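Local coordinates for protein putative HTH-type transcriptional regulator PH0061 (Pyrococcus horikoshii, PDB 2DBB) that probably binds DNA sequence-specifically through a winged helix-turn-helix domain and regulates transcription as an AsnC-family (Lrp-like) regulator, at the interface of chains A and B. Coordinates in Å, arbitrary orientation; residue numbers count along the deposited sequence, not the author numbering. Chains: chain A/B, Putative HTH-type transcriptional regulator PH0061.

Contact 1: the interface of chains A and B. Residues chain A 101-105, 108; chain B 71, 140-142.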
ATOM      1  N   GLY A 101     -12.502   9.401   3.052  1.00 21.91           N
ATOM      2  CA  GLY A 101     -11.739  10.308   3.888  1.00 24.28           C
ATOM      3  C   GLY A 101     -12.475  11.552   4.329  1.00 24.07           C
ATOM      4  O   GLY A 101     -13.567  11.836   3.849  1.00 23.51           O
ATOM      5  N   VAL A 102     -11.858  12.290   5.247  1.00 25.51           N
ATOM      6  CA  VAL A 102     -12.419  13.528   5.767  1.00 26.08           C
ATOM      7  C   VAL A 102     -11.433  14.662   5.494  1.00 27.20           C
ATOM      8  O   VAL A 102     -10.289  14.633   5.954  1.00 24.85           O
ATOM      9  CB  VAL A 102     -12.648  13.446   7.284  1.00 26.74           C
ATOM     10  CG1 VAL A 102     -13.408  14.682   7.757  1.00 27.02           C
ATOM     11  CG2 VAL A 102     -13.404  12.173   7.629  1.00 27.59           C
ATOM     12  N   GLY A 103     -11.886  15.665   4.754  1.00 26.56           N
ATOM     13  CA  GLY A 103     -11.024  16.782   4.426  1.00 27.80           C
ATOM     14  C   GLY A 103     -11.438  17.380   3.099  1.00 26.84           C
ATOM     15  O   GLY A 103     -12.617  17.358   2.758  1.00 27.62           O
ATOM     16  N   ARG A 104     -10.475  17.907   2.349  1.00 26.67           N
ATOM     17  CA  ARG A 104     -10.755  18.515   1.053  1.00 25.90           C
ATOM     18  C   ARG A 104     -11.320  17.500   0.044  1.00 26.02           C
ATOM     19  O   ARG A 104     -12.057  17.867  -0.873  1.00 24.18           O
ATOM     20  CB  ARG A 104      -9.479  19.150   0.492  1.00 26.05           C
ATOM     21  CG  ARG A 104      -9.671  19.859  -0.833  1.00 25.76           C
ATOM     22  CD  ARG A 104     -10.505  21.116  -0.672  1.00 27.41           C
ATOM     23  NE  ARG A 104     -10.705  21.795  -1.951  1.00 28.90           N
ATOM     24  CZ  ARG A 104     -11.462  21.320  -2.937  1.00 31.86           C
ATOM     25  NH1 ARG A 104     -12.101  20.162  -2.790  1.00 31.15           N
ATOM     26  NH2 ARG A 104     -11.572  21.995  -4.074  1.00 28.65           N
ATOM     27  N   TYR A 105     -10.949  16.233   0.204  1.00 25.07           N
ATOM     28  CA  TYR A 105     -11.444  15.173  -0.673  1.00 24.39           C
ATOM     29  C   TYR A 105     -11.973  14.063   0.232  1.00 24.86           C
ATOM     30  O   TYR A 105     -11.388  13.787   1.282  1.00 24.20           O
ATOM     31  CB  TYR A 105     -10.314  14.639  -1.557  1.00 23.83           C
ATOM     32  CG  TYR A 105      -9.664  15.709  -2.405  1.00 23.96           C
ATOM     33  CD1 TYR A 105     -10.272  16.163  -3.575  1.00 24.63           C
ATOM     34  CD2 TYR A 105      -8.463  16.302  -2.012  1.00 23.92           C
ATOM     35  CE1 TYR A 105      -9.704  17.185  -4.334  1.00 27.22           C
ATOM     36  CE2 TYR A 105      -7.889  17.323  -2.759  1.00 25.62           C
ATOM     37  CZ  TYR A 105      -8.515  17.759  -3.916  1.00 28.10           C
ATOM     38  OH  TYR A 105      -7.961  18.780  -4.648  1.00 31.09           O
ATOM     39  N   ILE A 108     -10.290   8.691  -1.941  1.00 18.81           N
ATOM     40  CA  ILE A 108      -8.965   8.598  -2.510  1.00 18.86           C
ATOM     41  C   ILE A 108      -8.825   7.202  -3.102  1.00 19.58           C
ATOM     42  O   ILE A 108      -9.099   6.193  -2.444  1.00 19.47           O
ATOM     43  CB  ILE A 108      -7.886   8.872  -1.444  1.00 21.89           C
ATOM     44  CG1 ILE A 108      -8.074  10.298  -0.908  1.00 26.40           C
ATOM     45  CG2 ILE A 108      -6.498   8.732  -2.049  1.00 19.41           C
ATOM     46  CD1 ILE A 108      -7.029  10.738   0.104  1.00 31.96           C
TER
ATOM     47  N   ILE B  71      -3.703  10.764   4.690  1.00 22.58           N
ATOM     48  CA  ILE B  71      -3.007  10.985   3.439  1.00 22.56           C
ATOM     49  C   ILE B  71      -2.653  12.461   3.444  1.00 21.02           C
ATOM     50  O   ILE B  71      -3.504  13.304   3.723  1.00 20.96           O
ATOM     51  CB  ILE B  71      -3.902  10.697   2.211  1.00 23.09           C
ATOM     52  CG1 ILE B  71      -4.313   9.217   2.180  1.00 27.10           C
ATOM     53  CG2 ILE B  71      -3.167  11.071   0.943  1.00 21.70           C
ATOM     54  CD1 ILE B  71      -3.170   8.254   1.928  1.00 28.56           C
ATOM     55  N   ILE B 140      -5.772  14.455   4.715  1.00 24.48           N
ATOM     56  CA  ILE B 140      -7.037  13.731   4.609  1.00 22.85           C
ATOM     57  C   ILE B 140      -7.030  12.599   5.628  1.00 21.72           C
ATOM     58  O   ILE B 140      -6.193  11.701   5.555  1.00 22.16           O
ATOM     59  CB  ILE B 140      -7.234  13.084   3.215  1.00 22.83           C
ATOM     60  CG1 ILE B 140      -7.023  14.117   2.104  1.00 21.37           C
ATOM     61  CG2 ILE B 140      -8.631  12.472   3.130  1.00 21.89           C
ATOM     62  CD1 ILE B 140      -7.984  15.284   2.158  1.00 23.60           C
ATOM     63  N   LEU B 141      -7.947  12.648   6.589  1.00 21.78           N
ATOM     64  CA  LEU B 141      -8.038  11.588   7.586  1.00 22.39           C
ATOM     65  C   LEU B 141      -8.855  10.458   6.953  1.00 21.45           C
ATOM     66  O   LEU B 141      -9.922  10.703   6.390  1.00 22.65           O
ATOM     67  CB  LEU B 141      -8.732  12.107   8.849  1.00 22.89           C
ATOM     68  CG  LEU B 141      -8.113  13.374   9.458  1.00 25.30           C
ATOM     69  CD1 LEU B 141      -8.848  13.749  10.735  1.00 25.93           C
ATOM     70  CD2 LEU B 141      -6.633  13.138   9.742  1.00 23.76           C
ATOM     71  N   ILE B 142      -8.353   9.229   7.019  1.00 20.64           N
ATOM     72  CA  ILE B 142      -9.075   8.106   6.417  1.00 22.32           C
ATOM     73  C   ILE B 142     -10.025   7.444   7.404  1.00 22.21           C
ATOM     74  O   ILE B 142      -9.593   6.768   8.329  1.00 25.06           O
ATOM     75  CB  ILE B 142      -8.103   7.045   5.860  1.00 21.22           C
ATOM     76  CG1 ILE B 142      -7.145   7.696   4.849  1.00 20.28           C
ATOM     77  CG2 ILE B 142      -8.888   5.924   5.168  1.00 17.33           C
ATOM     78  CD1 ILE B 142      -7.854   8.384   3.673  1.00 18.54           C
TER
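B:Ile140 pushes its side chain into the turn at the end of the chain A strand 95-102, and its two arms go to different partners. Its chi1 of -52° sets CG1 anti to the carbonyl carbon and leaves CG2 anti to the backbone N; B:Ile140 CG2 lies 3.6 Å from the carbonyl O of A:Tyr105 and also meets the CD1 tip of A:Ile108. The other arm ends in B:Ile140 CD1, which reaches toward the backbone of the turn, 3.6 Å from A:Arg104 N, and passes A:Gly103 CA. A:Ile108 on strand 107-114 approaches from another side. Its CG1 arm is extended (chi2 -177°), carrying A:Ile108 CD1 between two isoleucines of chain B, 3.8 Å from B:Ile140 CG2 and 3.7 Å from B:Ile71 CG1. The side chains of A:Ile108 and B:Ile71 run antiparallel alongside one another, the CD1 tip of the first against the CB and CG1 of the second. A:Gly101 has no side chain to stand between its CA and B:Ile140 CG2, 3.9 Å away. Beside this apolar cluster the strand edges join antiparallel, continuing a sheet from chain A strand 95-102 to chain B strand 136-142, as befits a probable AsnC-type dimer. A:Val102 and B:Leu141 exchange backbone bonds, while their side chains have little direct contact. A:Val102 N donates to B:Leu141 O at 2.8 Å, and B:Leu141 N returns a bond to A:Val102 O at 3.1 Å.

Contact 2: the interface of chains A and B. Residues chain A 69, 110, 142, 144-146, 148; chain B 54, 98-100.
A:Arg110 and B:Glu99 meet tip to tip in a salt bridge across what is probably the AsnC-family dimer interface. The guanidinium grips the carboxylate end-on: A:Arg110 NH2 donates to B:Glu99 OE1 and A:Arg110 NH1 to B:Glu99 OE2, each at 2.7 Å. Both oxygens are met on the syn side, although the two planes are turned 35° apart and only the OE1 bond lies in the guanidinium plane. The chain of A:Arg110 leaves with CG anti to the backbone N (chi1 176°) and bends at chi3, which turns the guanidinium toward chain B. Its orientation is backed by aromatic rings of its own chain. A:Phe148 CE1 sits 3.7 Å above the guanidinium centre, and NH1 stands over the rim of one face of A:Tyr69. The A:Tyr69 ring also crosses the carboxylate nearly perpendicularly, CD2 lying 3.4 Å from B:Glu99 OE2. The aliphatic stem of B:Glu99 runs alongside A:Val145 and crosses A:Ile142, whose CG2 is 3.7 Å from B:Glu99 CB. Antiparallel backbone pairing fixes the root of B:Glu99 on both sides: B:Lys100 N donates to A:Glu144 O at 2.9 Å, and A:Arg146 N to B:Val98 O. Farther out, A:Glu144 and B:Lys100 side chains lie parallel, where opposite charges would probably attract weakly.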
ATOM      1  N   TYR A  69       1.670   4.058 -10.976  1.00 21.33           N
ATOM      2  CA  TYR A  69       0.492   4.331 -10.178  1.00 21.50           C
ATOM      3  C   TYR A  69      -0.122   5.653 -10.582  1.00 20.64           C
ATOM      4  O   TYR A  69       0.495   6.473 -11.262  1.00 21.92           O
ATOM      5  CB  TYR A  69       0.827   4.425  -8.694  1.00 20.00           C
ATOM      6  CG  TYR A  69       1.100   3.116  -7.999  1.00 23.55           C
ATOM      7  CD1 TYR A  69       0.218   2.034  -8.116  1.00 24.09           C
ATOM      8  CD2 TYR A  69       2.193   2.983  -7.150  1.00 24.87           C
ATOM      9  CE1 TYR A  69       0.424   0.862  -7.390  1.00 22.62           C
ATOM     10  CE2 TYR A  69       2.406   1.819  -6.424  1.00 24.15           C
ATOM     11  CZ  TYR A  69       1.523   0.767  -6.543  1.00 23.88           C
ATOM     12  OH  TYR A  69       1.744  -0.369  -5.796  1.00 25.39           O
ATOM     13  N   ARG A 110      -6.302   4.590  -5.620  1.00 20.03           N
ATOM     14  CA  ARG A 110      -5.004   4.335  -6.230  1.00 19.74           C
ATOM     15  C   ARG A 110      -5.233   3.358  -7.391  1.00 20.56           C
ATOM     16  O   ARG A 110      -5.874   2.319  -7.225  1.00 20.28           O
ATOM     17  CB  ARG A 110      -4.022   3.718  -5.230  1.00 18.10           C
ATOM     18  CG  ARG A 110      -2.684   3.346  -5.881  1.00 20.31           C
ATOM     19  CD  ARG A 110      -1.799   2.536  -4.939  1.00 25.26           C
ATOM     20  NE  ARG A 110      -1.325   3.345  -3.821  1.00 25.43           N
ATOM     21  CZ  ARG A 110      -0.414   4.306  -3.927  1.00 25.88           C
ATOM     22  NH1 ARG A 110       0.133   4.582  -5.104  1.00 25.19           N
ATOM     23  NH2 ARG A 110      -0.052   4.998  -2.856  1.00 27.00           N
ATOM     24  N   ILE A 142       1.770   9.130 -10.741  1.00 21.40           N
ATOM     25  CA  ILE A 142       2.944   8.998  -9.897  1.00 21.32           C
ATOM     26  C   ILE A 142       4.196   8.739 -10.733  1.00 22.51           C
ATOM     27  O   ILE A 142       4.343   7.686 -11.346  1.00 24.46           O
ATOM     28  CB  ILE A 142       2.764   7.853  -8.889  1.00 20.65           C
ATOM     29  CG1 ILE A 142       1.488   8.083  -8.071  1.00 21.52           C
ATOM     30  CG2 ILE A 142       4.011   7.742  -7.986  1.00 19.43           C
ATOM     31  CD1 ILE A 142       1.466   9.385  -7.307  1.00 22.35           C
ATOM     32  N   GLU A 144       7.236   8.670  -9.451  1.00 25.70           N
ATOM     33  CA  GLU A 144       8.204   7.911  -8.678  1.00 26.18           C
ATOM     34  C   GLU A 144       7.740   7.532  -7.279  1.00 24.94           C
ATOM     35  O   GLU A 144       7.097   8.317  -6.585  1.00 23.14           O
ATOM     36  CB  GLU A 144       9.510   8.712  -8.581  1.00 29.39           C
ATOM     37  CG  GLU A 144      10.711   7.904  -8.120  1.00 36.27           C
ATOM     38  CD  GLU A 144      11.988   8.734  -8.080  1.00 40.32           C
ATOM     39  OE1 GLU A 144      13.070   8.155  -7.839  1.00 41.35           O
ATOM     40  OE2 GLU A 144      11.909   9.965  -8.290  1.00 41.08           O
ATOM     41  N   VAL A 145       8.078   6.312  -6.876  1.00 24.31           N
ATOM     42  CA  VAL A 145       7.746   5.800  -5.552  1.00 25.10           C
ATOM     43  C   VAL A 145       9.049   5.824  -4.755  1.00 26.39           C
ATOM     44  O   VAL A 145       9.966   5.049  -5.031  1.00 27.75           O
ATOM     45  CB  VAL A 145       7.227   4.353  -5.636  1.00 25.21           C
ATOM     46  CG1 VAL A 145       6.906   3.824  -4.243  1.00 24.13           C
ATOM     47  CG2 VAL A 145       5.999   4.307  -6.535  1.00 24.09           C
ATOM     48  N   ARG A 146       9.139   6.716  -3.777  1.00 25.72           N
ATOM     49  CA  ARG A 146      10.359   6.831  -2.984  1.00 26.65           C
ATOM     50  C   ARG A 146      10.330   5.943  -1.751  1.00 26.02           C
ATOM     51  O   ARG A 146      11.364   5.628  -1.176  1.00 25.96           O
ATOM     52  CB  ARG A 146      10.586   8.293  -2.587  1.00 25.63           C
ATOM     53  CG  ARG A 146      10.795   9.224  -3.778  1.00 32.09           C
ATOM     54  CD  ARG A 146      12.083   8.890  -4.539  1.00 39.09           C
ATOM     55  NE  ARG A 146      13.268   9.152  -3.721  1.00 45.60           N
ATOM     56  CZ  ARG A 146      13.752  10.365  -3.472  1.00 48.90           C
ATOM     57  NH1 ARG A 146      14.828  10.512  -2.709  1.00 50.74           N
ATOM     58  NH2 ARG A 146      13.175  11.434  -4.007  1.00 50.74           N
ATOM     59  N   PHE A 148       7.527   2.756   0.014  1.00 25.46           N
ATOM     60  CA  PHE A 148       6.241   2.072  -0.018  1.00 27.93           C
ATOM     61  C   PHE A 148       6.258   0.899   0.949  1.00 29.10           C
ATOM     62  O   PHE A 148       6.931  -0.100   0.710  1.00 26.80           O
ATOM     63  CB  PHE A 148       5.928   1.572  -1.430  1.00 29.74           C
ATOM     64  CG  PHE A 148       4.461   1.352  -1.683  1.00 31.86           C
ATOM     65  CD1 PHE A 148       3.677   2.364  -2.233  1.00 34.03           C
ATOM     66  CD2 PHE A 148       3.857   0.143  -1.356  1.00 33.97           C
ATOM     67  CE1 PHE A 148       2.307   2.172  -2.456  1.00 33.55           C
ATOM     68  CE2 PHE A 148       2.490  -0.057  -1.573  1.00 35.11           C
ATOM     69  CZ  PHE A 148       1.715   0.964  -2.124  1.00 32.99           C
TER
ATOM     70  N   ARG B  54      10.592  -6.453  -3.566  1.00 31.61           N
ATOM     71  CA  ARG B  54      11.333  -5.706  -2.566  1.00 34.54           C
ATOM     72  C   ARG B  54      11.108  -6.155  -1.135  1.00 35.92           C
ATOM     73  O   ARG B  54      11.991  -6.006  -0.285  1.00 37.79           O
ATOM     74  CB  ARG B  54      10.983  -4.223  -2.683  1.00 36.92           C
ATOM     75  CG  ARG B  54      11.427  -3.574  -3.987  1.00 41.17           C
ATOM     76  CD  ARG B  54      10.596  -2.335  -4.283  1.00 46.99           C
ATOM     77  NE  ARG B  54      10.192  -1.662  -3.052  1.00 52.66           N
ATOM     78  CZ  ARG B  54       9.392  -0.602  -2.995  1.00 54.30           C
ATOM     79  NH1 ARG B  54       9.083  -0.073  -1.818  1.00 54.63           N
ATOM     80  NH2 ARG B  54       8.907  -0.067  -4.110  1.00 55.47           N
ATOM     81  N   VAL B  98       5.748   7.394   0.230  1.00 20.81           N
ATOM     82  CA  VAL B  98       6.083   8.713  -0.271  1.00 20.12           C
ATOM     83  C   VAL B  98       6.201   8.576  -1.775  1.00 20.06           C
ATOM     84  O   VAL B  98       6.922   7.714  -2.285  1.00 21.29           O
ATOM     85  CB  VAL B  98       7.414   9.220   0.323  1.00 20.12           C
ATOM     86  CG1 VAL B  98       7.750  10.598  -0.244  1.00 20.77           C
ATOM     87  CG2 VAL B  98       7.290   9.299   1.840  1.00 16.55           C
ATOM     88  N   GLU B  99       5.473   9.422  -2.484  1.00 19.16           N
ATOM     89  CA  GLU B  99       5.466   9.368  -3.928  1.00 20.80           C
ATOM     90  C   GLU B  99       5.507  10.763  -4.530  1.00 20.91           C
ATOM     91  O   GLU B  99       5.017  11.723  -3.932  1.00 20.16           O
ATOM     92  CB  GLU B  99       4.206   8.619  -4.392  1.00 21.40           C
ATOM     93  CG  GLU B  99       4.193   7.128  -4.035  1.00 23.17           C
ATOM     94  CD  GLU B  99       2.809   6.481  -4.183  1.00 30.64           C
ATOM     95  OE1 GLU B  99       1.909   6.786  -3.366  1.00 32.11           O
ATOM     96  OE2 GLU B  99       2.613   5.672  -5.116  1.00 30.50           O
ATOM     97  N   LYS B 100       6.119  10.870  -5.704  1.00 20.91           N
ATOM     98  CA  LYS B 100       6.192  12.135  -6.413  1.00 23.44           C
ATOM     99  C   LYS B 100       5.188  12.004  -7.548  1.00 22.43           C
ATOM    100  O   LYS B 100       5.082  10.950  -8.174  1.00 22.38           O
ATOM    101  CB  LYS B 100       7.595  12.372  -6.977  1.00 25.75           C
ATOM    102  CG  LYS B 100       8.690  12.408  -5.918  1.00 31.68           C
ATOM    103  CD  LYS B 100      10.056  12.639  -6.540  1.00 34.53           C
ATOM    104  CE  LYS B 100      10.102  13.981  -7.250  1.00 38.01           C
ATOM    105  NZ  LYS B 100      11.436  14.216  -7.857  1.00 42.84           N
TER

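Contact 3: the interface of chains A and B. Residues chain A 7, 12, 15, 52-53, 151; chain B 60-61, 64-65, 67.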
ATOM      1  N   LEU A   7      -5.092  -6.162  20.965  1.00 59.03           N
ATOM      2  CA  LEU A   7      -4.184  -7.295  20.827  1.00 56.65           C
ATOM      3  C   LEU A   7      -3.133  -7.233  21.928  1.00 55.16           C
ATOM      4  O   LEU A   7      -2.729  -6.149  22.351  1.00 54.87           O
ATOM      5  CB  LEU A   7      -3.492  -7.262  19.464  1.00 56.39           C
ATOM      6  CG  LEU A   7      -4.319  -7.629  18.232  1.00 56.54           C
ATOM      7  CD1 LEU A   7      -5.508  -6.697  18.090  1.00 56.08           C
ATOM      8  CD2 LEU A   7      -3.426  -7.554  17.005  1.00 56.42           C
ATOM      9  N   MET A  12       0.990  -8.078  18.921  1.00 36.54           N
ATOM     10  CA  MET A  12       1.413  -6.784  18.407  1.00 35.68           C
ATOM     11  C   MET A  12       2.816  -6.917  17.803  1.00 34.26           C
ATOM     12  O   MET A  12       3.082  -6.437  16.700  1.00 31.70           O
ATOM     13  CB  MET A  12       1.412  -5.766  19.553  1.00 36.60           C
ATOM     14  CG  MET A  12       0.858  -4.397  19.202  1.00 42.60           C
ATOM     15  SD  MET A  12      -0.844  -4.405  18.582  1.00 41.98           S
ATOM     16  CE  MET A  12      -0.558  -4.030  16.890  1.00 43.91           C
ATOM     17  N   VAL A  15       2.726  -9.130  14.500  1.00 31.61           N
ATOM     18  CA  VAL A  15       2.270  -8.398  13.326  1.00 31.71           C
ATOM     19  C   VAL A  15       3.445  -7.599  12.767  1.00 29.70           C
ATOM     20  O   VAL A  15       3.669  -7.572  11.555  1.00 30.33           O
ATOM     21  CB  VAL A  15       1.105  -7.443  13.697  1.00 32.50           C
ATOM     22  CG1 VAL A  15       0.669  -6.636  12.486  1.00 34.35           C
ATOM     23  CG2 VAL A  15      -0.062  -8.247  14.237  1.00 33.81           C
ATOM     24  N   ILE A  52      -7.364  -9.760  11.491  1.00 35.05           N
ATOM     25  CA  ILE A  52      -6.325  -8.787  11.806  1.00 33.78           C
ATOM     26  C   ILE A  52      -5.273  -8.832  10.702  1.00 34.00           C
ATOM     27  O   ILE A  52      -4.755  -7.802  10.282  1.00 33.46           O
ATOM     28  CB  ILE A  52      -5.704  -9.085  13.177  1.00 33.28           C
ATOM     29  CG1 ILE A  52      -6.783  -8.926  14.252  1.00 34.15           C
ATOM     30  CG2 ILE A  52      -4.541  -8.139  13.453  1.00 32.58           C
ATOM     31  CD1 ILE A  52      -6.340  -9.310  15.646  1.00 34.91           C
ATOM     32  N   ILE A  53      -4.957 -10.037  10.241  1.00 33.15           N
ATOM     33  CA  ILE A  53      -4.032 -10.210   9.136  1.00 33.18           C
ATOM     34  C   ILE A  53      -4.950 -10.667   8.008  1.00 33.72           C
ATOM     35  O   ILE A  53      -5.508 -11.763   8.065  1.00 32.89           O
ATOM     36  CB  ILE A  53      -2.979 -11.299   9.410  1.00 34.38           C
ATOM     37  CG1 ILE A  53      -2.073 -10.874  10.569  1.00 36.62           C
ATOM     38  CG2 ILE A  53      -2.141 -11.539   8.154  1.00 35.09           C
ATOM     39  CD1 ILE A  53      -0.965 -11.871  10.877  1.00 34.63           C
ATOM     40  N   ILE A 151       2.566  -0.472   6.930  1.00 49.32           N
ATOM     41  CA  ILE A 151       2.755  -0.544   8.374  1.00 52.55           C
ATOM     42  C   ILE A 151       4.171  -1.041   8.659  1.00 52.99           C
ATOM     43  O   ILE A 151       4.315  -2.147   9.214  1.00 55.64           O
ATOM     44  CB  ILE A 151       1.720  -1.495   9.040  1.00 53.52           C
ATOM     45  CG1 ILE A 151       0.307  -0.979   8.769  1.00 54.57           C
ATOM     46  CG2 ILE A 151       1.964  -1.585  10.543  1.00 54.14           C
ATOM     47  CD1 ILE A 151      -0.751  -1.606   9.648  1.00 58.34           C
ATOM     48  OXT ILE A 151       5.130  -0.317   8.311  1.00 53.70           O
TER
ATOM     49  N   PRO B  60      -2.680  -5.772   6.910  1.00 32.55           N
ATOM     50  CA  PRO B  60      -3.496  -5.939   8.110  1.00 34.50           C
ATOM     51  C   PRO B  60      -4.720  -5.050   8.058  1.00 35.80           C
ATOM     52  O   PRO B  60      -4.856  -4.224   7.157  1.00 38.71           O
ATOM     53  CB  PRO B  60      -2.551  -5.492   9.203  1.00 34.54           C
ATOM     54  CG  PRO B  60      -1.944  -4.272   8.552  1.00 34.91           C
ATOM     55  CD  PRO B  60      -1.639  -4.752   7.131  1.00 33.99           C
ATOM     56  N   ASP B  61      -5.615  -5.238   9.018  1.00 35.50           N
ATOM     57  CA  ASP B  61      -6.794  -4.396   9.127  1.00 34.37           C
ATOM     58  C   ASP B  61      -6.297  -3.405  10.177  1.00 32.38           C
ATOM     59  O   ASP B  61      -6.300  -3.710  11.368  1.00 29.90           O
ATOM     60  CB  ASP B  61      -7.983  -5.191   9.662  1.00 36.60           C
ATOM     61  CG  ASP B  61      -9.257  -4.372   9.680  1.00 40.91           C
ATOM     62  OD1 ASP B  61      -9.231  -3.254  10.237  1.00 41.58           O
ATOM     63  OD2 ASP B  61     -10.281  -4.841   9.135  1.00 44.57           O
ATOM     64  N   LYS B  64      -8.472  -2.595  13.317  1.00 33.07           N
ATOM     65  CA  LYS B  64      -8.434  -3.599  14.378  1.00 31.04           C
ATOM     66  C   LYS B  64      -7.134  -3.531  15.175  1.00 31.38           C
ATOM     67  O   LYS B  64      -7.073  -4.017  16.301  1.00 32.06           O
ATOM     68  CB  LYS B  64      -8.600  -5.004  13.802  1.00 30.24           C
ATOM     69  CG  LYS B  64      -9.924  -5.242  13.100  1.00 30.39           C
ATOM     70  CD  LYS B  64     -10.009  -6.692  12.637  1.00 34.64           C
ATOM     71  CE  LYS B  64     -11.209  -6.936  11.737  1.00 35.62           C
ATOM     72  NZ  LYS B  64     -12.493  -6.655  12.424  1.00 33.22           N
ATOM     73  N   LEU B  65      -6.092  -2.941  14.592  1.00 29.95           N
ATOM     74  CA  LEU B  65      -4.813  -2.810  15.292  1.00 28.31           C
ATOM     75  C   LEU B  65      -4.787  -1.535  16.116  1.00 27.93           C
ATOM     76  O   LEU B  65      -3.831  -1.292  16.846  1.00 30.56           O
ATOM     77  CB  LEU B  65      -3.638  -2.777  14.310  1.00 28.51           C
ATOM     78  CG  LEU B  65      -3.233  -4.066  13.593  1.00 29.38           C
ATOM     79  CD1 LEU B  65      -2.047  -3.776  12.674  1.00 29.06           C
ATOM     80  CD2 LEU B  65      -2.875  -5.137  14.618  1.00 28.39           C
ATOM     81  N   TYR B  67      -5.189   1.646  14.700  1.00 25.85           N
ATOM     82  CA  TYR B  67      -4.597   2.712  13.904  1.00 26.75           C
ATOM     83  C   TYR B  67      -5.594   3.268  12.894  1.00 27.50           C
ATOM     84  O   TYR B  67      -6.677   2.721  12.702  1.00 27.14           O
ATOM     85  CB  TYR B  67      -3.383   2.187  13.123  1.00 28.84           C
ATOM     86  CG  TYR B  67      -2.231   1.682  13.960  1.00 31.05           C
ATOM     87  CD1 TYR B  67      -1.467   2.556  14.734  1.00 34.05           C
ATOM     88  CD2 TYR B  67      -1.886   0.331  13.954  1.00 33.94           C
ATOM     89  CE1 TYR B  67      -0.384   2.097  15.478  1.00 36.79           C
ATOM     90  CE2 TYR B  67      -0.809  -0.142  14.695  1.00 36.06           C
ATOM     91  CZ  TYR B  67      -0.062   0.746  15.453  1.00 38.27           C
ATOM     92  OH  TYR B  67       1.012   0.284  16.177  1.00 41.37           O
TER
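The pyrrolidine ring of B:Pro60 turns its CB to the carbonyl O of A:Ile52, 3.4 Å away; the approach of its CG to the tip of A:Ile151 is too close to be trusted. The ring of B:Tyr67 stays more distant, its CE2 4.5 Å from the methyl CE of A:Met12. Next to these rings B:Leu65, in the loop after strand 53-60, reaches into an apolar pocket formed by the winged helix-turn-helix domain of chain A together with the C-terminal A:Ile151. Its chi1 of -72° puts CG anti to the carbonyl carbon, and with CD1 anti to CA (chi2 180°) the two methyls face different chain A groups. B:Leu65 CD2 packs tightly, 3.4 Å from both A:Met12 CE and A:Leu7 CD2, and also touches A:Ile52 CG2. B:Leu65 CD1 meets A:Val15 CG1 tip to tip at 3.9 Å and A:Ile151 CD1 obliquely. An alanine here would probably open a gap beside helix 9-20, leaving A:Met12 and A:Leu7 without their packing partner. Next to the pocket, B:Asp61 N donates to A:Ile52 O at 3.0 Å. Within chain B, a bond that would tie down the loop bearing B:Leu65 runs from B:Lys64 N to B:Asp61 OD1 at 3.2 Å, from above the carboxylate plane.

Contact 1 and contact 2 have C-alpha centres about 18 Å apart and use the same strands with the chains exchanged: strand 95-102 of one copy runs beside strands 136-142 and 144-145 of the other. Residue 142 and strand 107-114 serve in both, and strand 67-76 reaches all three contacts. Contact 3, its C-alpha centre about 21 Å from that of contact 1 and 23 Å from that of contact 2, shares strand 53-60 with contact 2. Each contact has a twin by the two-fold symmetry; the paired strands of contacts 1 and 2 probably hold the dimer together, and contact 3 may help position both DNA-binding domains.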